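Long-range contacts in decapping protein involved in mRNA degradation-Dcp1p (PDB 1Q67), which acts with Dcp2 in the decapping complex that removes the 7-methylguanine cap from yeast mRNAs, in normal turnover and in nonsense-mediated decay: residues 62-68 and 141-147; 33-37 and 227-231; 188-192 and 202-206; 58-62 and 150-154; 137-141 and 221-227. All coordinates share one frame; numbering follows the deposited sequence.

Contact 1: 62-68 and 141-147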
# COMPACT_ATOMS: atom_id res chain seq x y z
N GLN B 62 -0.38 -0.91 4.33
CA GLN B 62 0.10 0.36 3.79
C GLN B 62 -0.50 1.43 4.68
O GLN B 62 -1.67 1.34 5.06
CB GLN B 62 -0.43 0.65 2.38
CG GLN B 62 -0.54 -0.53 1.45
CD GLN B 62 -1.54 -1.55 1.93
OE1 GLN B 62 -2.57 -1.21 2.52
NE2 GLN B 62 -1.26 -2.81 1.66
N GLY B 63 0.27 2.46 4.99
CA GLY B 63 -0.23 3.52 5.84
C GLY B 63 0.88 4.19 6.62
O GLY B 63 2.01 4.28 6.14
N VAL B 64 0.57 4.65 7.82
CA VAL B 64 1.55 5.32 8.65
C VAL B 64 2.54 4.30 9.23
O VAL B 64 2.14 3.28 9.80
CB VAL B 64 0.88 6.09 9.80
CG1 VAL B 64 1.94 6.81 10.62
CG2 VAL B 64 -0.12 7.10 9.25
N LEU B 65 3.82 4.61 9.08
CA LEU B 65 4.89 3.75 9.58
C LEU B 65 5.57 4.47 10.73
O LEU B 65 5.97 5.63 10.60
CB LEU B 65 5.90 3.46 8.47
CG LEU B 65 7.29 2.90 8.85
CD1 LEU B 65 7.15 1.53 9.50
CD2 LEU B 65 8.13 2.78 7.59
N ALA B 66 5.70 3.80 11.87
CA ALA B 66 6.36 4.40 13.01
C ALA B 66 7.33 3.43 13.66
O ALA B 66 7.12 2.22 13.63
CB ALA B 66 5.32 4.86 14.05
N ILE B 67 8.39 3.99 14.24
CA ILE B 67 9.40 3.23 14.96
C ILE B 67 9.43 3.89 16.33
O ILE B 67 9.55 5.11 16.44
CB ILE B 67 10.77 3.31 14.28
CG1 ILE B 67 10.70 2.54 12.96
CG2 ILE B 67 11.85 2.73 15.19
CD1 ILE B 67 11.88 2.75 12.09
N TYR B 68 9.32 3.08 17.37
CA TYR B 68 9.26 3.64 18.70
C TYR B 68 10.00 2.80 19.73
O TYR B 68 10.25 1.61 19.52
CB TYR B 68 7.79 3.76 19.10
CG TYR B 68 7.07 2.44 18.98
CD1 TYR B 68 6.90 1.62 20.10
CD2 TYR B 68 6.56 2.00 17.76
CE1 TYR B 68 6.25 0.40 20.00
CE2 TYR B 68 5.91 0.77 17.65
CZ TYR B 68 5.75 -0.02 18.79
OH TYR B 68 5.09 -1.23 18.72
N GLY B 141 10.13 -1.07 18.54
CA GLY B 141 9.11 -1.67 17.72
C GLY B 141 8.87 -0.87 16.47
O GLY B 141 9.14 0.33 16.40
N LEU B 142 8.37 -1.55 15.45
CA LEU B 142 8.03 -0.91 14.19
C LEU B 142 6.57 -1.28 13.95
O LEU B 142 6.15 -2.41 14.22
CB LEU B 142 8.93 -1.44 13.06
CG LEU B 142 8.59 -1.03 11.63
CD1 LEU B 142 9.85 -1.09 10.76
CD2 LEU B 142 7.51 -1.96 11.07
N ILE B 143 5.80 -0.32 13.47
CA ILE B 143 4.40 -0.58 13.20
C ILE B 143 3.91 0.20 11.99
O ILE B 143 4.35 1.31 11.73
CB ILE B 143 3.54 -0.24 14.45
CG1 ILE B 143 2.10 -0.72 14.25
CG2 ILE B 143 3.58 1.27 14.73
CD1 ILE B 143 1.23 -0.54 15.48
N ILE B 144 3.03 -0.43 11.22
CA ILE B 144 2.42 0.21 10.07
C ILE B 144 0.92 0.17 10.35
O ILE B 144 0.34 -0.91 10.57
CB ILE B 144 2.72 -0.53 8.77
CG1 ILE B 144 4.22 -0.41 8.44
CG2 ILE B 144 1.90 0.08 7.64
CD1 ILE B 144 4.64 -1.23 7.25
N LEU B 145 0.30 1.34 10.37
CA LEU B 145 -1.13 1.44 10.64
C LEU B 145 -1.88 1.75 9.35
O LEU B 145 -1.75 2.84 8.82
CB LEU B 145 -1.38 2.57 11.65
CG LEU B 145 -0.63 2.50 12.99
CD1 LEU B 145 -0.36 3.89 13.51
CD2 LEU B 145 -1.44 1.71 13.99
N ASN B 146 -2.65 0.78 8.85
CA ASN B 146 -3.41 1.02 7.62
C ASN B 146 -4.34 2.21 7.76
O ASN B 146 -4.99 2.38 8.78
CB ASN B 146 -4.22 -0.22 7.23
CG ASN B 146 -3.36 -1.30 6.61
OD1 ASN B 146 -2.15 -1.12 6.45
ND2 ASN B 146 -3.96 -2.43 6.26
N ARG B 147 -4.37 3.04 6.72
CA ARG B 147 -5.20 4.25 6.68
C ARG B 147 -6.59 3.99 6.14
O ARG B 147 -7.56 4.60 6.57
CB ARG B 147 -4.55 5.31 5.79
CG ARG B 147 -3.37 6.06 6.38
CD ARG B 147 -2.68 6.85 5.27
NE ARG B 147 -1.68 7.78 5.79
CZ ARG B 147 -1.98 8.94 6.37
NH1 ARG B 147 -3.25 9.29 6.51
NH2 ARG B 147 -1.01 9.72 6.84
O HOH W 1 -4.56 1.36 3.97
O HOH W 2 4.94 -3.03 16.73

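Contact 2: 33-37 and 227-231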
# COMPACT_ATOMS: atom_id res chain seq x y z
N LYS B 33 3.32 -1.09 25.56
CA LYS B 33 4.69 -0.76 25.94
C LYS B 33 5.29 0.51 25.35
O LYS B 33 6.26 1.03 25.90
CB LYS B 33 5.63 -1.93 25.63
CG LYS B 33 5.91 -2.88 26.78
CD LYS B 33 4.71 -3.70 27.16
CE LYS B 33 5.08 -4.79 28.16
NZ LYS B 33 6.06 -5.77 27.60
N ILE B 34 4.75 1.03 24.25
CA ILE B 34 5.35 2.22 23.67
C ILE B 34 5.63 3.25 24.75
O ILE B 34 4.77 3.56 25.58
CB ILE B 34 4.47 2.87 22.56
CG1 ILE B 34 5.19 4.10 21.99
CG2 ILE B 34 3.11 3.29 23.13
CD1 ILE B 34 4.58 4.65 20.69
N LYS B 35 6.84 3.79 24.74
CA LYS B 35 7.26 4.78 25.72
C LYS B 35 7.67 6.08 25.05
O LYS B 35 7.50 7.15 25.61
CB LYS B 35 8.43 4.22 26.54
CG LYS B 35 9.07 5.23 27.50
CD LYS B 35 10.23 4.59 28.27
CE LYS B 35 10.92 5.59 29.18
NZ LYS B 35 11.96 4.92 30.02
N GLN B 36 8.22 5.97 23.85
CA GLN B 36 8.65 7.15 23.12
C GLN B 36 8.63 6.91 21.61
O GLN B 36 9.18 5.93 21.12
CB GLN B 36 10.06 7.57 23.57
CG GLN B 36 10.59 8.83 22.91
CD GLN B 36 12.03 9.16 23.32
OE1 GLN B 36 12.83 8.26 23.61
NE2 GLN B 36 12.38 10.44 23.33
N LEU B 37 7.97 7.80 20.88
CA LEU B 37 7.89 7.69 19.42
C LEU B 37 9.22 8.21 18.89
O LEU B 37 9.66 9.29 19.28
CB LEU B 37 6.74 8.55 18.89
CG LEU B 37 6.54 8.64 17.37
CD1 LEU B 37 6.19 7.27 16.82
CD2 LEU B 37 5.41 9.65 17.06
N LYS B 227 18.80 0.83 24.68
CA LYS B 227 18.56 2.14 25.28
C LYS B 227 17.20 2.15 25.95
O LYS B 227 16.22 1.63 25.41
CB LYS B 227 18.64 3.23 24.22
CG LYS B 227 20.04 3.44 23.68
CD LYS B 227 20.58 4.79 24.12
CE LYS B 227 20.63 4.92 25.63
NZ LYS B 227 21.00 6.31 26.03
N ASP B 228 17.14 2.76 27.13
CA ASP B 228 15.91 2.83 27.89
C ASP B 228 15.15 4.12 27.61
O ASP B 228 13.95 4.20 27.86
CB ASP B 228 16.24 2.71 29.37
CG ASP B 228 15.03 2.37 30.21
OD1 ASP B 228 14.14 3.24 30.36
OD2 ASP B 228 14.97 1.22 30.71
N SER B 229 15.83 5.13 27.08
CA SER B 229 15.16 6.39 26.77
C SER B 229 15.93 7.25 25.79
O SER B 229 17.14 7.09 25.60
CB SER B 229 14.92 7.20 28.05
OG SER B 229 16.12 7.76 28.53
N PHE B 230 15.20 8.17 25.16
CA PHE B 230 15.74 9.10 24.19
C PHE B 230 16.97 8.54 23.49
O PHE B 230 18.09 8.73 23.97
CB PHE B 230 16.08 10.43 24.88
CG PHE B 230 16.54 11.50 23.94
CD1 PHE B 230 15.75 11.88 22.87
CD2 PHE B 230 17.77 12.12 24.13
CE1 PHE B 230 16.17 12.88 21.99
CE2 PHE B 230 18.20 13.12 23.26
CZ PHE B 230 17.40 13.50 22.19
N ALA B 231 16.73 7.85 22.38
CA ALA B 231 17.75 7.20 21.55
C ALA B 231 17.45 5.71 21.46
O ALA B 231 16.29 5.34 21.76
CB ALA B 231 19.15 7.40 22.11
OXT ALA B 231 18.36 4.95 21.08

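Contact 3: 188-192 and 202-206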
# COMPACT_ATOMS: atom_id res chain seq x y z
N ASP B 188 17.57 0.81 -3.87
CA ASP B 188 16.82 1.66 -4.78
C ASP B 188 15.70 2.38 -4.02
O ASP B 188 15.97 3.29 -3.24
CB ASP B 188 16.24 0.84 -5.93
CG ASP B 188 15.82 1.71 -7.11
OD1 ASP B 188 16.68 2.42 -7.67
OD2 ASP B 188 14.62 1.68 -7.48
N GLU B 189 14.46 1.96 -4.23
CA GLU B 189 13.32 2.61 -3.58
C GLU B 189 12.85 1.94 -2.29
O GLU B 189 12.06 2.51 -1.54
CB GLU B 189 12.15 2.68 -4.56
CG GLU B 189 12.49 3.27 -5.92
CD GLU B 189 11.41 3.00 -6.95
OE1 GLU B 189 10.28 3.51 -6.79
OE2 GLU B 189 11.69 2.26 -7.93
N LEU B 190 13.34 0.73 -2.02
CA LEU B 190 12.93 -0.01 -0.84
C LEU B 190 13.86 -0.00 0.35
O LEU B 190 15.09 0.07 0.21
CB LEU B 190 12.69 -1.48 -1.20
CG LEU B 190 11.56 -1.93 -2.11
CD1 LEU B 190 11.70 -3.42 -2.36
CD2 LEU B 190 10.21 -1.64 -1.46
N VAL B 191 13.28 -0.08 1.54
CA VAL B 191 14.06 -0.21 2.75
C VAL B 191 13.82 -1.68 3.03
O VAL B 191 12.68 -2.10 3.20
CB VAL B 191 13.52 0.63 3.91
CG1 VAL B 191 14.20 0.19 5.21
CG2 VAL B 191 13.79 2.11 3.64
N ILE B 192 14.90 -2.45 3.03
CA ILE B 192 14.82 -3.89 3.25
C ILE B 192 15.22 -4.27 4.66
O ILE B 192 16.31 -3.95 5.12
CB ILE B 192 15.71 -4.61 2.21
CG1 ILE B 192 15.18 -4.28 0.81
CG2 ILE B 192 15.71 -6.11 2.45
CD1 ILE B 192 16.00 -4.85 -0.33
N GLY B 202 10.20 -5.76 2.59
CA GLY B 202 10.57 -4.58 1.84
C GLY B 202 9.53 -3.51 2.14
O GLY B 202 8.33 -3.77 2.12
N ILE B 203 9.98 -2.30 2.43
CA ILE B 203 9.05 -1.23 2.72
C ILE B 203 9.25 -0.08 1.75
O ILE B 203 10.32 0.52 1.72
CB ILE B 203 9.23 -0.70 4.17
CG1 ILE B 203 9.08 -1.84 5.18
CG2 ILE B 203 8.17 0.36 4.46
CD1 ILE B 203 9.38 -1.43 6.61
N TRP B 204 8.22 0.21 0.95
CA TRP B 204 8.29 1.33 0.01
C TRP B 204 7.81 2.55 0.77
O TRP B 204 6.71 2.56 1.32
CB TRP B 204 7.38 1.11 -1.20
CG TRP B 204 7.42 2.28 -2.16
CD1 TRP B 204 8.40 2.55 -3.07
CD2 TRP B 204 6.50 3.38 -2.21
NE1 TRP B 204 8.16 3.76 -3.68
CE2 TRP B 204 7.00 4.29 -3.17
CE3 TRP B 204 5.31 3.70 -1.54
CZ2 TRP B 204 6.35 5.50 -3.48
CZ3 TRP B 204 4.66 4.90 -1.85
CH2 TRP B 204 5.18 5.78 -2.81
N ILE B 205 8.63 3.59 0.82
CA ILE B 205 8.27 4.80 1.52
C ILE B 205 8.15 5.97 0.55
O ILE B 205 9.08 6.26 -0.20
CB ILE B 205 9.30 5.12 2.62
CG1 ILE B 205 9.34 3.97 3.64
CG2 ILE B 205 8.95 6.44 3.29
CD1 ILE B 205 10.41 4.12 4.71
N HIS B 206 7.00 6.63 0.57
CA HIS B 206 6.75 7.75 -0.33
C HIS B 206 7.69 8.93 -0.13
O HIS B 206 8.24 9.45 -1.10
CB HIS B 206 5.30 8.22 -0.22
CG HIS B 206 4.91 9.21 -1.26
ND1 HIS B 206 4.78 8.87 -2.59
CD2 HIS B 206 4.72 10.55 -1.19
CE1 HIS B 206 4.52 9.96 -3.30
NE2 HIS B 206 4.48 10.99 -2.47

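Contact 4: 58-62 and 150-154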
# COMPACT_ATOMS: atom_id res chain seq x y z
N LYS B 58 3.31 -8.57 -2.44
CA LYS B 58 2.68 -7.43 -1.79
C LYS B 58 1.83 -7.92 -0.63
O LYS B 58 1.02 -8.83 -0.79
CB LYS B 58 1.81 -6.67 -2.80
CG LYS B 58 0.91 -5.59 -2.20
CD LYS B 58 1.70 -4.57 -1.40
CE LYS B 58 0.74 -3.63 -0.67
NZ LYS B 58 1.32 -2.97 0.53
N LEU B 59 2.02 -7.33 0.54
CA LEU B 59 1.22 -7.71 1.70
C LEU B 59 0.13 -6.66 1.90
O LEU B 59 0.26 -5.53 1.43
CB LEU B 59 2.08 -7.82 2.96
CG LEU B 59 3.21 -8.85 2.96
CD1 LEU B 59 3.81 -8.93 4.35
CD2 LEU B 59 2.66 -10.22 2.53
N GLU B 60 -0.93 -7.02 2.62
CA GLU B 60 -2.05 -6.11 2.85
C GLU B 60 -1.82 -5.01 3.88
O GLU B 60 -2.68 -4.75 4.72
CB GLU B 60 -3.30 -6.91 3.25
CG GLU B 60 -3.74 -7.94 2.22
CD GLU B 60 -5.19 -8.39 2.40
OE1 GLU B 60 -5.56 -8.77 3.54
OE2 GLU B 60 -5.95 -8.36 1.41
N TYR B 61 -0.67 -4.35 3.84
CA TYR B 61 -0.41 -3.28 4.79
C TYR B 61 0.23 -2.08 4.12
O TYR B 61 1.24 -2.22 3.43
CB TYR B 61 0.48 -3.76 5.94
CG TYR B 61 -0.08 -4.93 6.71
CD1 TYR B 61 0.31 -6.23 6.39
CD2 TYR B 61 -1.01 -4.74 7.73
CE1 TYR B 61 -0.22 -7.33 7.08
CE2 TYR B 61 -1.55 -5.83 8.42
CZ TYR B 61 -1.15 -7.12 8.08
OH TYR B 61 -1.66 -8.21 8.74
N GLN B 62 -0.38 -0.91 4.33
CA GLN B 62 0.10 0.36 3.79
C GLN B 62 -0.50 1.43 4.68
O GLN B 62 -1.67 1.34 5.06
CB GLN B 62 -0.43 0.65 2.38
CG GLN B 62 -0.54 -0.53 1.45
CD GLN B 62 -1.54 -1.55 1.93
OE1 GLN B 62 -2.57 -1.21 2.52
NE2 GLN B 62 -1.26 -2.81 1.66
N PRO B 150 -8.72 -0.91 9.19
CA PRO B 150 -8.09 -1.01 10.51
C PRO B 150 -6.98 -2.05 10.73
O PRO B 150 -6.76 -2.47 11.87
CB PRO B 150 -9.28 -1.26 11.42
CG PRO B 150 -10.12 -2.16 10.59
CD PRO B 150 -10.07 -1.50 9.21
N ASP B 151 -6.29 -2.46 9.68
CA ASP B 151 -5.23 -3.45 9.87
C ASP B 151 -3.88 -2.84 10.28
O ASP B 151 -3.53 -1.75 9.84
CB ASP B 151 -5.03 -4.27 8.59
CG ASP B 151 -6.25 -5.10 8.22
OD1 ASP B 151 -7.16 -5.24 9.08
OD2 ASP B 151 -6.30 -5.61 7.07
N ASN B 152 -3.15 -3.57 11.12
CA ASN B 152 -1.82 -3.13 11.58
C ASN B 152 -0.80 -4.25 11.35
O ASN B 152 -1.13 -5.43 11.43
CB ASN B 152 -1.80 -2.81 13.08
CG ASN B 152 -2.80 -1.74 13.48
OD1 ASN B 152 -2.95 -0.72 12.80
ND2 ASN B 152 -3.46 -1.95 14.60
N PHE B 153 0.44 -3.86 11.08
CA PHE B 153 1.55 -4.79 10.92
C PHE B 153 2.55 -4.40 12.01
O PHE B 153 2.92 -3.23 12.12
CB PHE B 153 2.23 -4.65 9.56
CG PHE B 153 3.47 -5.51 9.42
CD1 PHE B 153 3.37 -6.86 9.13
CD2 PHE B 153 4.73 -4.97 9.67
CE1 PHE B 153 4.51 -7.68 9.09
CE2 PHE B 153 5.88 -5.77 9.63
CZ PHE B 153 5.77 -7.13 9.34
N SER B 154 2.98 -5.38 12.80
CA SER B 154 3.94 -5.13 13.88
C SER B 154 5.20 -5.96 13.75
O SER B 154 5.15 -7.12 13.36
CB SER B 154 3.32 -5.43 15.25
OG SER B 154 2.56 -4.34 15.71
O HOH W 3 -5.48 -4.60 4.57

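Contact 5: 137-141 and 221-227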
# COMPACT_ATOMS: atom_id res chain seq x y z
N ILE B 137 12.66 -8.84 25.30
CA ILE B 137 13.86 -8.43 24.58
C ILE B 137 13.64 -7.40 23.47
O ILE B 137 14.60 -6.92 22.86
CB ILE B 137 14.58 -9.63 23.95
CG1 ILE B 137 13.65 -10.33 22.96
CG2 ILE B 137 15.03 -10.60 25.04
CD1 ILE B 137 14.32 -11.42 22.16
N TYR B 138 12.38 -7.07 23.19
CA TYR B 138 12.10 -6.10 22.14
C TYR B 138 12.11 -4.67 22.65
O TYR B 138 11.08 -4.12 23.03
CB TYR B 138 10.77 -6.42 21.47
CG TYR B 138 10.72 -7.81 20.89
CD1 TYR B 138 10.37 -8.90 21.67
CD2 TYR B 138 11.05 -8.04 19.55
CE1 TYR B 138 10.36 -10.20 21.14
CE2 TYR B 138 11.04 -9.32 19.02
CZ TYR B 138 10.69 -10.40 19.81
OH TYR B 138 10.67 -11.67 19.28
N ASN B 139 13.30 -4.08 22.66
CA ASN B 139 13.51 -2.71 23.11
C ASN B 139 12.82 -1.68 22.21
O ASN B 139 12.44 -0.60 22.67
CB ASN B 139 15.01 -2.39 23.14
CG ASN B 139 15.76 -3.19 24.20
OD1 ASN B 139 15.67 -2.89 25.39
ND2 ASN B 139 16.48 -4.20 23.77
N TYR B 140 12.67 -2.02 20.94
CA TYR B 140 12.05 -1.10 19.99
C TYR B 140 11.03 -1.84 19.15
O TYR B 140 11.04 -3.07 19.06
CB TYR B 140 13.11 -0.49 19.07
CG TYR B 140 14.38 -0.12 19.80
CD1 TYR B 140 15.56 -0.84 19.59
CD2 TYR B 140 14.39 0.93 20.71
CE1 TYR B 140 16.73 -0.52 20.29
CE2 TYR B 140 15.55 1.25 21.41
CZ TYR B 140 16.71 0.53 21.20
OH TYR B 140 17.85 0.86 21.90
N GLY B 141 10.13 -1.07 18.54
CA GLY B 141 9.11 -1.67 17.72
C GLY B 141 8.87 -0.87 16.47
O GLY B 141 9.14 0.33 16.40
N LEU B 221 19.84 1.53 15.99
CA LEU B 221 19.21 0.77 17.07
C LEU B 221 19.75 -0.65 17.10
O LEU B 221 19.85 -1.26 18.17
CB LEU B 221 17.69 0.75 16.90
CG LEU B 221 16.93 2.08 16.96
CD1 LEU B 221 15.47 1.81 16.63
CD2 LEU B 221 17.06 2.72 18.35
N LEU B 222 20.10 -1.18 15.94
CA LEU B 222 20.63 -2.54 15.88
C LEU B 222 22.09 -2.65 16.34
O LEU B 222 22.45 -3.59 17.04
CB LEU B 222 20.53 -3.09 14.45
CG LEU B 222 19.15 -3.37 13.86
CD1 LEU B 222 19.32 -3.93 12.45
CD2 LEU B 222 18.38 -4.36 14.74
N GLU B 223 22.90 -1.67 15.95
CA GLU B 223 24.33 -1.61 16.26
C GLU B 223 24.73 -1.12 17.64
O GLU B 223 25.90 -1.22 18.01
CB GLU B 223 25.03 -0.69 15.25
CG GLU B 223 25.95 -1.37 14.26
CD GLU B 223 25.20 -2.19 13.24
OE1 GLU B 223 24.40 -3.05 13.66
OE2 GLU B 223 25.42 -1.97 12.03
N ASN B 224 23.79 -0.58 18.41
CA ASN B 224 24.16 -0.10 19.73
C ASN B 224 23.51 -0.86 20.86
O ASN B 224 22.63 -1.70 20.65
CB ASN B 224 23.84 1.39 19.85
CG ASN B 224 24.78 2.24 19.03
OD1 ASN B 224 25.91 2.51 19.45
ND2 ASN B 224 24.35 2.65 17.85
N GLU B 225 23.97 -0.56 22.07
CA GLU B 225 23.48 -1.18 23.29
C GLU B 225 22.03 -0.77 23.53
O GLU B 225 21.61 0.32 23.16
CB GLU B 225 24.35 -0.71 24.46
CG GLU B 225 24.37 -1.62 25.67
CD GLU B 225 25.06 -2.94 25.39
OE1 GLU B 225 26.10 -2.93 24.69
OE2 GLU B 225 24.56 -3.98 25.88
N PRO B 226 21.24 -1.65 24.17
CA PRO B 226 19.84 -1.33 24.44
C PRO B 226 19.71 -0.00 25.16
O PRO B 226 20.43 0.26 26.12
CB PRO B 226 19.38 -2.49 25.31
CG PRO B 226 20.21 -3.61 24.81
CD PRO B 226 21.57 -2.99 24.67
N LYS B 227 18.80 0.83 24.68
CA LYS B 227 18.56 2.14 25.28
C LYS B 227 17.20 2.15 25.95
O LYS B 227 16.22 1.63 25.41
CB LYS B 227 18.64 3.23 24.22
CG LYS B 227 20.04 3.44 23.68
CD LYS B 227 20.58 4.79 24.12
CE LYS B 227 20.63 4.92 25.63
NZ LYS B 227 21.00 6.31 26.03
O HOH W 4 19.93 -0.01 20.49

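Contact 1: 62-68 and 141-147
The ring of Tyr-68 lies over the backbone of Gly-141, whose CA stands 4.1 Å from the centroid of the Tyr-68 ring and 20° off its normal, a CH-pi contact. A chi1 of 55°, with CG between the backbone N and the carbonyl carbon, folds the ring across the neighbouring strand; a CB on Gly-141 would collide with Tyr-68 CZ. The hydroxyl bonds to Asp-31 and to a water that also donates to Leu-142 O. Shortening Tyr-68 to an alanine would probably uncover the Gly-141 backbone and leave Asp-31 without this mate. Strands 64-70 and 140-146 are central neighbours in the four-stranded antiparallel sheet of a PH-like beta sandwich, and Ala-66 N reaches Ile-143 O at 2.8 Å. On the face toward helix 208-223, Leu-65 CD1 wedges between Leu-142 CG (3.6 Å) and Ile-144 CG1 (3.7 Å). The Val-64 end is more open to solvent. Here Gln-62 N bonds to Asn-146 OD1 (2.8 Å) from 38° above the carbonyl plane, and a water donates to Gln-62 O. Arg-147, its NE bonded to Pro-42 O, lays one guanidinium face over the partly exposed Val-64, with NH2 3.7 Å from CG2.

Contact 2: 33-37 and 227-231
A classic beta bulge in strand 34-41, where Lys-35 and Gln-36 both face Leu-69 of the adjoining strand, sends these two consecutive side chains toward the C-terminal tail, to Asp-228 and Phe-230. Lys-35 is extended along its whole length, starting with CG anti to the backbone N, and this full reach carries its ammonium group to the tail. NZ forms a salt bridge with Asp-228 OD1 at 2.8 Å. The same NZ also donates to the backbone O of Asp-228 at 3.0 Å, approaching from 37° above that carbonyl plane. Side chain and main chain of one residue thus grip a single ammonium, while the two side chains cross at about a right angle. Gln-36 is likewise extended. Its OE1 accepts Phe-230 N at 2.8 Å, but the N-H points poorly, 116° at the hydrogen, and the bond is weak. The other branch of the amide, NE2, comes to the edge of the Phe-230 ring, 3.7 Å from CD1, with the amide and ring planes 44° apart. A leucine in place of Gln-36 would probably leave Phe-230 N without this acceptor and the tail freer to shift. The contact lies at the surface, and most of the residues that touch are exposed. In the fold, it joins an outermost strand of the four-stranded sheet, paired through the bulge with strand 64-70, to the irregular chain end that follows helix 208-223, while Asp-228 also touches the loop at Ser-73.

Contact 3: 188-192 and 202-206
Ile-203 N donates to Val-191 O at 2.8 Å, and Val-191 N returns a bond to Ile-203 O at 3.0 Å with an N-H...O angle of 165°. This is a hydrogen-bonded antiparallel pair of the hairpin of strands 190-194 and 200-205. The side chains of Val-191 and Ile-203 share one face of the sheet. There Val-191 CG2 meets Ile-205 CD1 at 4.1 Å, and both Val-191 and Ile-205 pack on Ile-214 of helix 208-223. On the face bearing Leu-190 and Trp-204, Leu-190 makes contact through a single methyl, CD2, which lies 3.6 Å from Trp-204 N and 4.0 Å from Trp-204 CB, against the root of the side chain and not its ring. A CB on Gly-202 would sit tightly against Leu-190 CD1. With CG anti to the backbone N (chi1 179°), the indole of Trp-204 runs outward along its strand and brings its pyrrole edge to Glu-189. The carboxylate meets that edge near the ring plane and stands almost upright to it, the planes 81° apart. Glu-189 OE1 stays 3.8 Å from Trp-204 NE1, too long for a hydrogen bond. Beyond, the Trp-204 ring meets His-43 of the second subunit, and Leu-190 packs on Ile-148 of that subunit. The chemistry is therefore two-sided: an aliphatic face toward the helix, and a face toward the dimer partner where NE1 is buried without a partner in the model, although the nearby carboxylate probably offers it some electrostatic compensation.

Contact 4: 58-62 and 150-154
With CG anti to the carbonyl carbon in Tyr-61 (chi1 -58°) and anti to the backbone N in Phe-153 (chi1 174°), the two side chains cross at about a right angle, and the ring of Tyr-61 comes to rest on the root of Phe-153. Phe-153 CB sits over one face, 3.8 Å from the centroid of the Tyr-61 ring and displaced toward the rim, a CH-pi contact; its nearest ring atoms are CG and CD2. The rings themselves meet obliquely, their centroids 5.6 Å apart and planes at 56°. Farther along the Tyr-61 ring, CE2 approaches the backbone O of Asn-152 at 3.1 Å and Asp-151 CB at 3.8 Å. Three consecutive residues of 150-154 thus touch one ring. No direct hydrogen bond spans the two segments. Instead a water donates to Glu-60 O and to Asp-151 OD2, at 2.8 Å from each of these oxygens. Glu-60 OE1 lies 4.8 Å from Asp-151 OD2, and the nearness of two acidic groups might slightly raise the affinity of one for a proton. At the main chain of Tyr-61, Lys-58 NZ gives a weak bond to Tyr-61 O; NZ also bonds to Ser-45 OG and Leu-46 O. Phe-153 continues the aromatic contacts to the ring of Tyr-201. The chain turns at Glu-60, after strand 55-59 of the five-stranded sheet, and again at Gly-63, before strand 64-70 of the other, a sheet-to-sheet crossing belonging to the beta sandwich of this PH-like fold.

Contact 5: 137-141 and 221-227
Tyr-140, at the start of strand 140-146, is packed face-on against Leu-221 near the end of helix 208-223, where the C-terminal helix of the PH-like fold meets the four-stranded sheet. Leu-221 CD2 stands over the centre of the Tyr-140 ring, 3.6 Å from the centroid and 12° off the normal, which makes a well-centred CH-pi contact. The opposite face is occupied by CB of the preceding residue, Asn-139, so the ring is sandwiched and probably has little freedom to tilt. Leu-221 CB also touches the ring, 3.7 Å from Tyr-140 CE1, while Leu-221 CD1 lies near Tyr-140 CG, spreading the leucine along the phenol. A chi1 of -40°, with CG anti to the carbonyl carbon, directs the ring of Tyr-140 to the chain beyond the helix. There its hydroxyl accepts Lys-227 N at 2.9 Å, with an N-H...O angle of 147°, and Lys-227 CB lies 3.4 Å from Tyr-140 OH. A water lies 2.7 Å from Tyr-140 OH, near the carbonyl oxygens of Leu-221 and Glu-225. The phenol oxygen is thus held from two directions, by backbone and by water. Beside it, the amide of Asn-139 crosses Pro-226 obliquely without bonding: Pro-226 CB is 3.7 Å from ND2 of Asn-139 and equally far from its OD1.

In the fold
From the N terminus, 33-37 opens contact 2, which closes last, at 227-231, and encloses the other four. Next 58-62 opens contact 4 and 62-68 opens contact 1; they share Gln-62, and contact 1 closes at 141-147 before contact 4 closes at 150-154. Contact 5 opens at 137-141, ahead of both closures, and ends at 221-227, so it crosses contacts 1 and 4. The short hairpin of contact 3 lies within its span. Contact 1 builds the centre of the four-stranded sheet, contact 3 belongs to the five-stranded one, contact 4 sits at the corner between them, and contacts 5 and 2, sharing Lys-227, tie the helix end and tail to the first sheet.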